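Local coordinates for protein glutathione s-transferase (Agrobacterium tumefaciens, PDB 2YCD) that probably transfers glutathione to electrophilic compounds, herbicides perhaps among them, and binds the conjugate S-(p-nitrobenzyl)glutathione in its active-site pocket, at residues 14-19 with 46-51; 18-23 with 73-78; 159-164 with 197-202. One frame throughout, in Å; residues are numbered along the deposited sequence.

Interaction 1 of 3, residues 14-19 with 46-51; sequences KPNPTI and GQPYHV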
loop_
_atom_site.group_PDB
_atom_site.type_symbol
_atom_site.label_atom_id
_atom_site.label_comp_id
_atom_site.label_asym_id
_atom_site.label_seq_id
_atom_site.Cartn_x
_atom_site.Cartn_y
_atom_site.Cartn_z
ATOM N N LYS A 14 -11.926 12.126 -25.943
ATOM C CA LYS A 14 -11.096 11.565 -24.883
ATOM C C LYS A 14 -10.649 10.155 -25.251
ATOM O O LYS A 14 -11.476 9.282 -25.497
ATOM C CB LYS A 14 -11.852 11.556 -23.565
ATOM N N PRO A 15 -9.334 9.925 -25.287
ATOM C CA PRO A 15 -8.842 8.614 -25.713
ATOM C C PRO A 15 -9.006 7.560 -24.620
ATOM O O PRO A 15 -8.746 7.833 -23.446
ATOM C CB PRO A 15 -7.363 8.879 -25.979
ATOM C CG PRO A 15 -7.014 9.982 -25.070
ATOM C CD PRO A 15 -8.237 10.847 -24.948
ATOM N N ASN A 16 -9.444 6.368 -25.007
ATOM C CA ASN A 16 -9.435 5.204 -24.123
ATOM C C ASN A 16 -8.034 4.978 -23.563
ATOM O O ASN A 16 -7.053 5.212 -24.256
ATOM C CB ASN A 16 -9.806 3.961 -24.933
ATOM C CG ASN A 16 -11.217 4.005 -25.497
ATOM O OD1 ASN A 16 -12.098 4.725 -25.009
ATOM N ND2 ASN A 16 -11.435 3.215 -26.539
ATOM N N PRO A 17 -7.935 4.509 -22.314
ATOM C CA PRO A 17 -6.625 4.168 -21.766
ATOM C C PRO A 17 -6.136 2.793 -22.245
ATOM O O PRO A 17 -6.923 1.940 -22.687
ATOM C CB PRO A 17 -6.890 4.148 -20.259
ATOM C CG PRO A 17 -8.289 3.656 -20.157
ATOM C CD PRO A 17 -9.017 4.295 -21.337
ATOM N N THR A 18 -4.820 2.614 -22.173
ATOM C CA THR A 18 -4.153 1.366 -22.506
ATOM C C THR A 18 -3.388 0.877 -21.270
ATOM O O THR A 18 -2.649 1.643 -20.652
ATOM C CB THR A 18 -3.164 1.552 -23.671
ATOM O OG1 THR A 18 -3.901 1.985 -24.821
ATOM C CG2 THR A 18 -2.448 0.236 -23.984
ATOM N N ILE A 19 -3.588 -0.381 -20.902
ATOM C CA ILE A 19 -2.892 -0.948 -19.757
ATOM C C ILE A 19 -1.955 -2.073 -20.167
ATOM O O ILE A 19 -2.219 -2.803 -21.130
ATOM C CB ILE A 19 -3.867 -1.424 -18.681
ATOM C CG1 ILE A 19 -4.644 -2.636 -19.157
ATOM C CG2 ILE A 19 -4.801 -0.264 -18.255
ATOM C CD1 ILE A 19 -5.543 -3.224 -18.075
ATOM N N GLY A 46 -17.688 1.623 -16.963
ATOM C CA GLY A 46 -18.094 1.579 -18.359
ATOM C C GLY A 46 -17.120 2.298 -19.279
ATOM O O GLY A 46 -17.516 2.884 -20.285
ATOM N N GLN A 47 -15.835 2.255 -18.945
ATOM C CA GLN A 47 -14.797 2.854 -19.789
ATOM C C GLN A 47 -14.116 1.811 -20.688
ATOM O O GLN A 47 -13.393 0.947 -20.190
ATOM C CB GLN A 47 -13.743 3.528 -18.912
ATOM C CG GLN A 47 -12.525 4.011 -19.686
ATOM C CD GLN A 47 -12.870 5.140 -20.619
ATOM O OE1 GLN A 47 -13.330 6.194 -20.177
ATOM N NE2 GLN A 47 -12.674 4.924 -21.918
ATOM N N PRO A 48 -14.321 1.888 -22.023
ATOM C CA PRO A 48 -13.572 0.994 -22.917
ATOM C C PRO A 48 -12.066 1.190 -22.775
ATOM O O PRO A 48 -11.606 2.298 -22.509
ATOM C CB PRO A 48 -14.037 1.412 -24.327
ATOM C CG PRO A 48 -15.334 2.144 -24.101
ATOM C CD PRO A 48 -15.215 2.806 -22.758
ATOM N N TYR A 49 -11.304 0.113 -22.911
ATOM C CA TYR A 49 -9.862 0.207 -22.751
ATOM C C TYR A 49 -9.165 -0.793 -23.663
ATOM O O TYR A 49 -9.808 -1.649 -24.321
ATOM C CB TYR A 49 -9.457 -0.011 -21.278
ATOM C CG TYR A 49 -9.691 -1.427 -20.780
ATOM C CD1 TYR A 49 -10.937 -1.825 -20.311
ATOM C CD2 TYR A 49 -8.666 -2.364 -20.786
ATOM C CE1 TYR A 49 -11.164 -3.122 -19.851
ATOM C CE2 TYR A 49 -8.884 -3.671 -20.324
ATOM C CZ TYR A 49 -10.138 -4.042 -19.881
ATOM O OH TYR A 49 -10.344 -5.330 -19.429
ATOM N N HIS A 50 -7.849 -0.679 -23.704
ATOM C CA HIS A 50 -7.007 -1.509 -24.547
ATOM C C HIS A 50 -5.880 -2.080 -23.721
ATOM O O HIS A 50 -5.564 -1.555 -22.639
ATOM C CB HIS A 50 -6.458 -0.680 -25.721
ATOM C CG HIS A 50 -7.521 0.086 -26.427
ATOM N ND1 HIS A 50 -8.321 -0.482 -27.396
ATOM C CD2 HIS A 50 -7.992 1.344 -26.242
ATOM C CE1 HIS A 50 -9.209 0.401 -27.804
ATOM N NE2 HIS A 50 -9.033 1.521 -27.118
ATOM N N VAL A 51 -5.276 -3.155 -24.207
ATOM C CA VAL A 51 -4.137 -3.732 -23.513
ATOM C C VAL A 51 -2.924 -3.847 -24.415
ATOM O O VAL A 51 -3.044 -3.970 -25.648
ATOM C CB VAL A 51 -4.450 -5.107 -22.867
ATOM C CG1 VAL A 51 -5.696 -5.020 -21.976
ATOM C CG2 VAL A 51 -4.612 -6.208 -23.923
HETATM O O HOH W 1 -12.733 7.391 -23.924
#

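Interaction 2 of 3, residues 18-23 with 73-78; sequences TITVFE and IPSYEQ. With GTB (S-(p-nitrobenzyl)glutathione), chain B.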
loop_
_atom_site.group_PDB
_atom_site.type_symbol
_atom_site.label_atom_id
_atom_site.label_comp_id
_atom_site.label_asym_id
_atom_site.label_seq_id
_atom_site.Cartn_x
_atom_site.Cartn_y
_atom_site.Cartn_z
ATOM N N THR A 18 -4.820 2.614 -22.173
ATOM C CA THR A 18 -4.153 1.366 -22.506
ATOM C C THR A 18 -3.388 0.877 -21.270
ATOM O O THR A 18 -2.649 1.643 -20.652
ATOM C CB THR A 18 -3.164 1.552 -23.671
ATOM O OG1 THR A 18 -3.901 1.985 -24.821
ATOM C CG2 THR A 18 -2.448 0.236 -23.984
ATOM N N ILE A 19 -3.588 -0.381 -20.902
ATOM C CA ILE A 19 -2.892 -0.948 -19.757
ATOM C C ILE A 19 -1.955 -2.073 -20.167
ATOM O O ILE A 19 -2.219 -2.803 -21.130
ATOM C CB ILE A 19 -3.867 -1.424 -18.681
ATOM C CG1 ILE A 19 -4.644 -2.636 -19.157
ATOM C CG2 ILE A 19 -4.801 -0.264 -18.255
ATOM C CD1 ILE A 19 -5.543 -3.224 -18.075
ATOM N N THR A 20 -0.842 -2.203 -19.470
ATOM C CA THR A 20 0.070 -3.307 -19.763
ATOM C C THR A 20 -0.278 -4.529 -18.930
ATOM O O THR A 20 -0.700 -4.417 -17.764
ATOM C CB THR A 20 1.532 -2.930 -19.518
ATOM O OG1 THR A 20 1.650 -2.394 -18.189
ATOM C CG2 THR A 20 2.030 -1.898 -20.553
ATOM N N VAL A 21 -0.111 -5.700 -19.541
ATOM C CA VAL A 21 -0.486 -6.984 -18.940
ATOM C C VAL A 21 0.528 -8.031 -19.393
ATOM O O VAL A 21 1.268 -7.790 -20.346
ATOM C CB VAL A 21 -1.904 -7.441 -19.375
ATOM C CG1 VAL A 21 -2.936 -6.343 -19.096
ATOM C CG2 VAL A 21 -1.930 -7.850 -20.860
ATOM N N PHE A 22 0.593 -9.166 -18.702
ATOM C CA PHE A 22 1.454 -10.267 -19.148
ATOM C C PHE A 22 0.934 -10.830 -20.472
ATOM O O PHE A 22 -0.266 -11.064 -20.630
ATOM C CB PHE A 22 1.442 -11.437 -18.150
ATOM C CG PHE A 22 2.173 -11.193 -16.855
ATOM C CD1 PHE A 22 3.560 -11.158 -16.811
ATOM C CD2 PHE A 22 1.465 -11.103 -15.668
ATOM C CE1 PHE A 22 4.230 -10.983 -15.606
ATOM C CE2 PHE A 22 2.121 -10.918 -14.456
ATOM C CZ PHE A 22 3.504 -10.861 -14.420
ATOM N N GLU A 23 1.838 -11.082 -21.411
ATOM C CA GLU A 23 1.490 -11.895 -22.573
ATOM C C GLU A 23 1.148 -13.326 -22.153
ATOM O O GLU A 23 0.171 -13.895 -22.630
ATOM C CB GLU A 23 2.625 -11.878 -23.595
ATOM C CG GLU A 23 2.281 -12.562 -24.907
ATOM C CD GLU A 23 3.386 -12.404 -25.927
ATOM O OE1 GLU A 23 4.547 -12.698 -25.580
ATOM O OE2 GLU A 23 3.096 -11.970 -27.063
ATOM N N ILE A 73 4.042 -4.966 -14.132
ATOM C CA ILE A 73 2.723 -4.557 -14.646
ATOM C C ILE A 73 1.745 -4.461 -13.457
ATOM O O ILE A 73 1.954 -5.100 -12.426
ATOM C CB ILE A 73 2.205 -5.518 -15.767
ATOM C CG1 ILE A 73 1.969 -6.952 -15.258
ATOM C CG2 ILE A 73 3.185 -5.557 -16.938
ATOM C CD1 ILE A 73 0.565 -7.191 -14.698
ATOM N N PRO A 74 0.676 -3.669 -13.583
ATOM C CA PRO A 74 0.266 -2.881 -14.753
ATOM C C PRO A 74 0.731 -1.429 -14.750
ATOM O O PRO A 74 0.997 -0.832 -13.707
ATOM C CB PRO A 74 -1.262 -2.888 -14.634
ATOM C CG PRO A 74 -1.506 -2.881 -13.140
ATOM C CD PRO A 74 -0.371 -3.683 -12.530
ATOM N N SER A 75 0.826 -0.854 -15.939
ATOM C CA SER A 75 0.874 0.595 -16.090
ATOM C C SER A 75 -0.353 0.989 -16.893
ATOM O O SER A 75 -1.035 0.126 -17.463
ATOM C CB SER A 75 2.169 1.034 -16.802
ATOM O OG SER A 75 2.272 0.476 -18.101
ATOM N N TYR A 76 -0.604 2.288 -16.957
ATOM C CA TYR A 76 -1.811 2.860 -17.531
ATOM C C TYR A 76 -1.379 4.082 -18.332
ATOM O O TYR A 76 -0.684 4.948 -17.806
ATOM C CB TYR A 76 -2.728 3.267 -16.374
ATOM C CG TYR A 76 -3.987 4.049 -16.683
ATOM C CD1 TYR A 76 -3.943 5.432 -16.876
ATOM C CD2 TYR A 76 -5.222 3.433 -16.678
ATOM C CE1 TYR A 76 -5.106 6.158 -17.103
ATOM C CE2 TYR A 76 -6.387 4.158 -16.902
ATOM C CZ TYR A 76 -6.319 5.509 -17.111
ATOM O OH TYR A 76 -7.492 6.204 -17.336
ATOM N N GLU A 77 -1.785 4.147 -19.595
ATOM C CA GLU A 77 -1.432 5.269 -20.459
ATOM C C GLU A 77 -2.679 5.828 -21.085
ATOM O O GLU A 77 -3.478 5.094 -21.650
ATOM C CB GLU A 77 -0.432 4.837 -21.529
ATOM C CG GLU A 77 -0.143 5.905 -22.575
ATOM C CD GLU A 77 0.955 5.496 -23.560
ATOM O OE1 GLU A 77 1.076 4.289 -23.874
ATOM O OE2 GLU A 77 1.689 6.393 -24.033
ATOM N N GLN A 78 -2.842 7.143 -20.986
ATOM C CA GLN A 78 -4.002 7.814 -21.554
ATOM C C GLN A 78 -3.586 9.218 -21.967
ATOM O O GLN A 78 -3.364 10.095 -21.126
ATOM C CB GLN A 78 -5.126 7.850 -20.534
ATOM C CG GLN A 78 -6.444 8.345 -21.086
ATOM C CD GLN A 78 -7.549 8.261 -20.063
ATOM O OE1 GLN A 78 -7.302 8.365 -18.858
ATOM N NE2 GLN A 78 -8.770 8.056 -20.527
HETATM N N1 GTB B . 2.772 -2.314 -6.283
HETATM C CA1 GTB B . 2.612 -2.755 -7.677
HETATM C C1 GTB B . 1.176 -2.602 -8.107
HETATM O O11 GTB B . 0.294 -2.861 -7.261
HETATM O O12 GTB B . 0.921 -2.245 -9.282
HETATM C CB1 GTB B . 3.104 -4.207 -7.786
HETATM C CG1 GTB B . 3.099 -4.681 -9.237
HETATM C CD1 GTB B . 3.471 -6.147 -9.355
HETATM O OE1 GTB B . 3.760 -6.787 -8.344
HETATM N N2 GTB B . 3.441 -6.663 -10.582
HETATM C CA2 GTB B . 3.760 -8.067 -10.848
HETATM C C2 GTB B . 4.797 -8.209 -11.918
HETATM O O2 GTB B . 4.837 -7.453 -12.887
HETATM C CB2 GTB B . 2.506 -8.758 -11.419
HETATM S SG2 GTB B . 1.162 -8.900 -10.290
HETATM N N3 GTB B . 5.657 -9.218 -11.763
HETATM C CA3 GTB B . 6.695 -9.571 -12.717
HETATM C C3 GTB B . 8.088 -9.273 -12.243
HETATM O O31 GTB B . 8.266 -8.861 -11.081
HETATM O O32 GTB B . 9.008 -9.462 -13.072
HETATM C "C'" GTB B . 1.694 -10.024 -9.034
HETATM C "C1'" GTB B . 1.247 -11.438 -9.296
HETATM C "C2'" GTB B . 2.088 -12.323 -9.951
HETATM C "C3'" GTB B . 1.670 -13.633 -10.182
HETATM C "C4'" GTB B . 0.413 -14.049 -9.750
HETATM N N41 GTB B . -0.005 -15.375 -9.975
HETATM O O41 GTB B . -1.062 -15.794 -9.509
HETATM O O42 GTB B . 0.710 -16.110 -10.628
HETATM C "C5'" GTB B . -0.419 -13.159 -9.086
HETATM C "C6'" GTB B . -0.003 -11.852 -8.851
HETATM O O HOH W 2 -4.308 4.684 -24.648
HETATM O O HOH W 3 0.352 1.414 -20.119
#

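Interaction 3 of 3, residues 159-164 with 197-202; sequences ELSAWL and YGNLLA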
loop_
_atom_site.group_PDB
_atom_site.type_symbol
_atom_site.label_atom_id
_atom_site.label_comp_id
_atom_site.label_asym_id
_atom_site.label_seq_id
_atom_site.Cartn_x
_atom_site.Cartn_y
_atom_site.Cartn_z
ATOM N N GLU A 159 -9.595 -10.434 12.392
ATOM C CA GLU A 159 -9.881 -9.013 12.566
ATOM C C GLU A 159 -10.767 -8.447 11.447
ATOM O O GLU A 159 -11.733 -7.708 11.698
ATOM C CB GLU A 159 -8.560 -8.235 12.684
ATOM C CG GLU A 159 -7.843 -8.521 14.019
ATOM C CD GLU A 159 -6.336 -8.338 13.977
ATOM O OE1 GLU A 159 -5.765 -7.966 12.929
ATOM O OE2 GLU A 159 -5.686 -8.563 15.018
ATOM N N LEU A 160 -10.447 -8.789 10.202
ATOM C CA LEU A 160 -11.232 -8.305 9.078
ATOM C C LEU A 160 -12.664 -8.844 9.111
ATOM O O LEU A 160 -13.629 -8.131 8.833
ATOM C CB LEU A 160 -10.556 -8.710 7.757
ATOM C CG LEU A 160 -11.266 -8.230 6.487
ATOM C CD1 LEU A 160 -11.289 -6.711 6.404
ATOM C CD2 LEU A 160 -10.612 -8.821 5.232
ATOM N N SER A 161 -12.783 -10.126 9.439
ATOM C CA SER A 161 -14.088 -10.792 9.506
ATOM C C SER A 161 -14.971 -10.183 10.600
ATOM O O SER A 161 -16.159 -9.930 10.376
ATOM C CB SER A 161 -13.862 -12.277 9.756
ATOM O OG SER A 161 -15.103 -12.954 9.924
ATOM N N ALA A 162 -14.367 -9.913 11.755
ATOM C CA ALA A 162 -15.116 -9.343 12.867
ATOM C C ALA A 162 -15.592 -7.955 12.499
ATOM O O ALA A 162 -16.722 -7.552 12.798
ATOM C CB ALA A 162 -14.260 -9.295 14.111
ATOM N N TRP A 163 -14.729 -7.198 11.841
ATOM C CA TRP A 163 -15.117 -5.864 11.487
ATOM C C TRP A 163 -16.234 -5.857 10.419
ATOM O O TRP A 163 -17.192 -5.073 10.506
ATOM C CB TRP A 163 -13.888 -5.033 11.087
ATOM C CG TRP A 163 -14.290 -3.646 10.825
ATOM C CD1 TRP A 163 -14.326 -2.600 11.709
ATOM C CD2 TRP A 163 -14.802 -3.156 9.593
ATOM N NE1 TRP A 163 -14.817 -1.482 11.083
ATOM C CE2 TRP A 163 -15.126 -1.803 9.785
ATOM C CE3 TRP A 163 -15.036 -3.736 8.345
ATOM C CZ2 TRP A 163 -15.650 -1.010 8.764
ATOM C CZ3 TRP A 163 -15.558 -2.949 7.347
ATOM C CH2 TRP A 163 -15.852 -1.606 7.556
ATOM N N LEU A 164 -16.132 -6.735 9.419
ATOM C CA LEU A 164 -17.093 -6.741 8.332
ATOM C C LEU A 164 -18.493 -7.107 8.823
ATOM O O LEU A 164 -19.472 -6.552 8.349
ATOM C CB LEU A 164 -16.648 -7.687 7.200
ATOM C CG LEU A 164 -17.530 -7.700 5.950
ATOM C CD1 LEU A 164 -17.357 -6.405 5.131
ATOM C CD2 LEU A 164 -17.237 -8.930 5.093
ATOM N N TYR A 197 -13.768 -18.704 7.031
ATOM C CA TYR A 197 -14.255 -17.355 7.291
ATOM C C TYR A 197 -15.490 -17.079 6.438
ATOM O O TYR A 197 -15.417 -16.410 5.402
ATOM C CB TYR A 197 -13.153 -16.322 7.008
ATOM C CG TYR A 197 -11.989 -16.466 7.959
ATOM C CD1 TYR A 197 -10.928 -17.312 7.663
ATOM C CD2 TYR A 197 -11.958 -15.769 9.160
ATOM C CE1 TYR A 197 -9.880 -17.472 8.531
ATOM C CE2 TYR A 197 -10.907 -15.912 10.040
ATOM C CZ TYR A 197 -9.872 -16.763 9.726
ATOM O OH TYR A 197 -8.831 -16.901 10.604
ATOM N N GLY A 198 -16.630 -17.608 6.870
ATOM C CA GLY A 198 -17.821 -17.612 6.049
ATOM C C GLY A 198 -18.181 -16.252 5.480
ATOM O O GLY A 198 -18.549 -16.158 4.310
ATOM N N ASN A 199 -18.101 -15.197 6.294
ATOM C CA ASN A 199 -18.494 -13.885 5.789
ATOM C C ASN A 199 -17.490 -13.319 4.773
ATOM O O ASN A 199 -17.888 -12.643 3.841
ATOM C CB ASN A 199 -18.872 -12.880 6.909
ATOM C CG ASN A 199 -17.680 -12.392 7.719
ATOM O OD1 ASN A 199 -16.635 -13.033 7.787
ATOM N ND2 ASN A 199 -17.869 -11.271 8.384
ATOM N N LEU A 200 -16.211 -13.651 4.926
ATOM C CA LEU A 200 -15.215 -13.225 3.934
ATOM C C LEU A 200 -15.372 -13.963 2.613
ATOM O O LEU A 200 -15.266 -13.355 1.537
ATOM C CB LEU A 200 -13.796 -13.390 4.491
ATOM C CG LEU A 200 -13.423 -12.592 5.747
ATOM C CD1 LEU A 200 -11.947 -12.771 6.026
ATOM C CD2 LEU A 200 -13.770 -11.122 5.628
ATOM N N LEU A 201 -15.630 -15.270 2.680
ATOM C CA LEU A 201 -15.919 -16.060 1.493
ATOM C C LEU A 201 -17.131 -15.506 0.747
ATOM O O LEU A 201 -17.105 -15.343 -0.469
ATOM C CB LEU A 201 -16.183 -17.504 1.908
ATOM C CG LEU A 201 -16.463 -18.461 0.749
ATOM C CD1 LEU A 201 -15.302 -18.449 -0.249
ATOM C CD2 LEU A 201 -16.690 -19.860 1.307
ATOM N N ALA A 202 -18.201 -15.220 1.480
ATOM C CA ALA A 202 -19.422 -14.695 0.880
ATOM C C ALA A 202 -19.185 -13.315 0.267
ATOM O O ALA A 202 -19.751 -12.984 -0.781
ATOM C CB ALA A 202 -20.555 -14.645 1.924
#

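Interaction 1 of 3, residues 14-19 with 46-51
Asn16 and His50 both hold CG anti to the carbonyl carbon, beside the backbone N (chi1 -64° and -49°), and this brings amide and imidazole together. The groups cross obliquely. Asn16 ND2 donates to His50 NE2 over 3.0 Å, and the bond is nearly straight. The ring nitrogen lies in the amide plane, but the amide nitrogen sits somewhat out of the ring plane. Because NE2 is the acceptor here, the imidazole is probably neutral, with its proton on ND1. Asn16 CB also lies close to the ring, 3.4 Å from His50 CD2.

Gln47 has CG anti to its own N and then bends at chi2 (67°), which folds the amide back along the chain. Gln47 NE2 meets a lone pair of Pro48 O at 2.9 Å, and a water links the same NE2 to Lys14 O. The folded chain also touches Pro17 CD.

Two backbone bonds begin the parallel pairing. His50 N donates to Pro17 O at 3.0 Å, and His50 O accepts from Ile19 N at 2.9 Å. Past them, Ile19 CG1 and Val51 CG1 lie side by side at 3.8 Å, on the face opposite Thr18 and His50. Ile19 CD1 reaches Tyr49 CE2 at 4.1 Å.

Gly46, with positive phi, closes helix 35-45 in a Schellman motif. The parallel pairing of strands 18-22 and 50-54, joined through this helix, makes a beta-alpha-beta unit of the thioredoxin-like domain. Helix 35-45 packs on the Ile19 and Val51 face, and its Arg39 NH1 is hydrogen-bonded to Tyr49 OH, while strand 75-78 flanks strand 18-22 on its other edge.

Interaction 2 of 3, residues 18-23 with 73-78
A cis peptide bond precedes Pro74, and beside it a side chain takes over a backbone role. Ser75 N donates to Thr20 OG1 at 2.8 Å, not to a main-chain carbonyl. Thr20 holds OG1 between its backbone N and carbonyl carbon (chi1 52°), the crowded position, which turns the hydroxyl to the neighbouring strand. Ser75 OG lies 2.9 Å from Thr20 OG1. Thr20 N donates to Ser75 O from above the carbonyl plane. Thr20 O is buried against Pro74 and has no polar partner.

Further along, the pairing is regular. Thr18 and Glu77 form a hydrogen-bonded antiparallel pair with two bonds of 2.9 Å, Thr18 N to Glu77 O and Glu77 N to Thr18 O. A water joins Thr18 OG1 to Glu77 O.

At the other end, Ile73 CG1 stands over one face of the Phe22 ring in a CH-pi contact, 4.2 Å from its centroid. The ligand is gripped twice by the backbone of Ile73: Ile73 N donates to GTB O2 at 2.9 Å, and Ile73 O accepts from GTB N2 at 2.8 Å. This grip on the cysteinyl backbone by the residue before a cis-proline is a hallmark of the glutathione transferase fold. Phe22 CE2 touches GTB CB2 at 3.7 Å.

Strand 18-22 is an inner strand of the sheet, between strands 75-78 and 50-54. Helix 35-45 lies against Ile19 and Val21, and Met59 of helix 56-59 touches Phe22 and Ile73.

Interaction 3 of 3, residues 159-164 with 197-202
Asn199 leaves its helix with CG between the backbone N and the carbonyl carbon (chi1 72°), the crowded position, and its CB points toward helix 142-164. From CB the side chain leads to the flat amide at CG, which comes up to Ser161. There the two tips part. Ser161 OG donates to Asn199 OD1 over 2.6 Å, from somewhat above the carbonyl plane of the amide. Asn199 ND2 donates to Ser161 O at 2.9 Å. That bond is close to straight, lies in the amide plane and meets a lone pair of the carbonyl. ND2 also donates to Gly165 O, just past the end of the same helix. Ser161 keeps OG anti to its own N (chi1 176°), which carries the hydroxyl out to OD1.

Apolar groups lie beside these bonds. The Leu164 side chain passes that of Asn199 in the opposite direction, its CB 4.0 Å from Asn199 ND2. Leu200 CD2 touches Leu160 CG at 3.9 Å and Leu164 CD2 at 4.1 Å, and it also meets Ser161 CA. Leu200 CG rests on Ser161 CB. On another side of the serine, Tyr197 CD2 approaches Ser161 CB at 4.0 Å, while Tyr197 OH bonds to Asp158. Tyr197 is at the N-cap position of helix 198-208.

The short helical segments cross at 78°, their axes 9.3 Å apart, in the all-helical C-terminal domain. Two carbonyls, Ser161 O and Gly165 O, can only accept, so the nitrogen of the amide must face them; OD1 is then left to accept from the Ser161 hydroxyl. These carbonyls belong to the last turn of helix 142-164 and what follows it. Asn199 therefore joins that C-terminal end to the first turn of helix 198-208 by side-chain bonds, with leucines packed alongside.

From the N terminus, strand 18-22 enters both early contacts. Interaction 1 closes first, when the chain returns through helix 35-45 to strand 50-54. Interaction 2 closes later, when strand 75-78 arrives on the other edge of the same strand. The loop of interaction 1 therefore largely nests within that of interaction 2, and Thr18 and Ile19 belong to both. Pro17 also packs on Tyr76, and Pro15 O probably bonds Gln78 NE2. Interaction 3 follows in series, without nesting or crossing. It closes a separate loop in the helical domain, its centre about 34 Å and 32 Å from the centres of interactions 1 and 2.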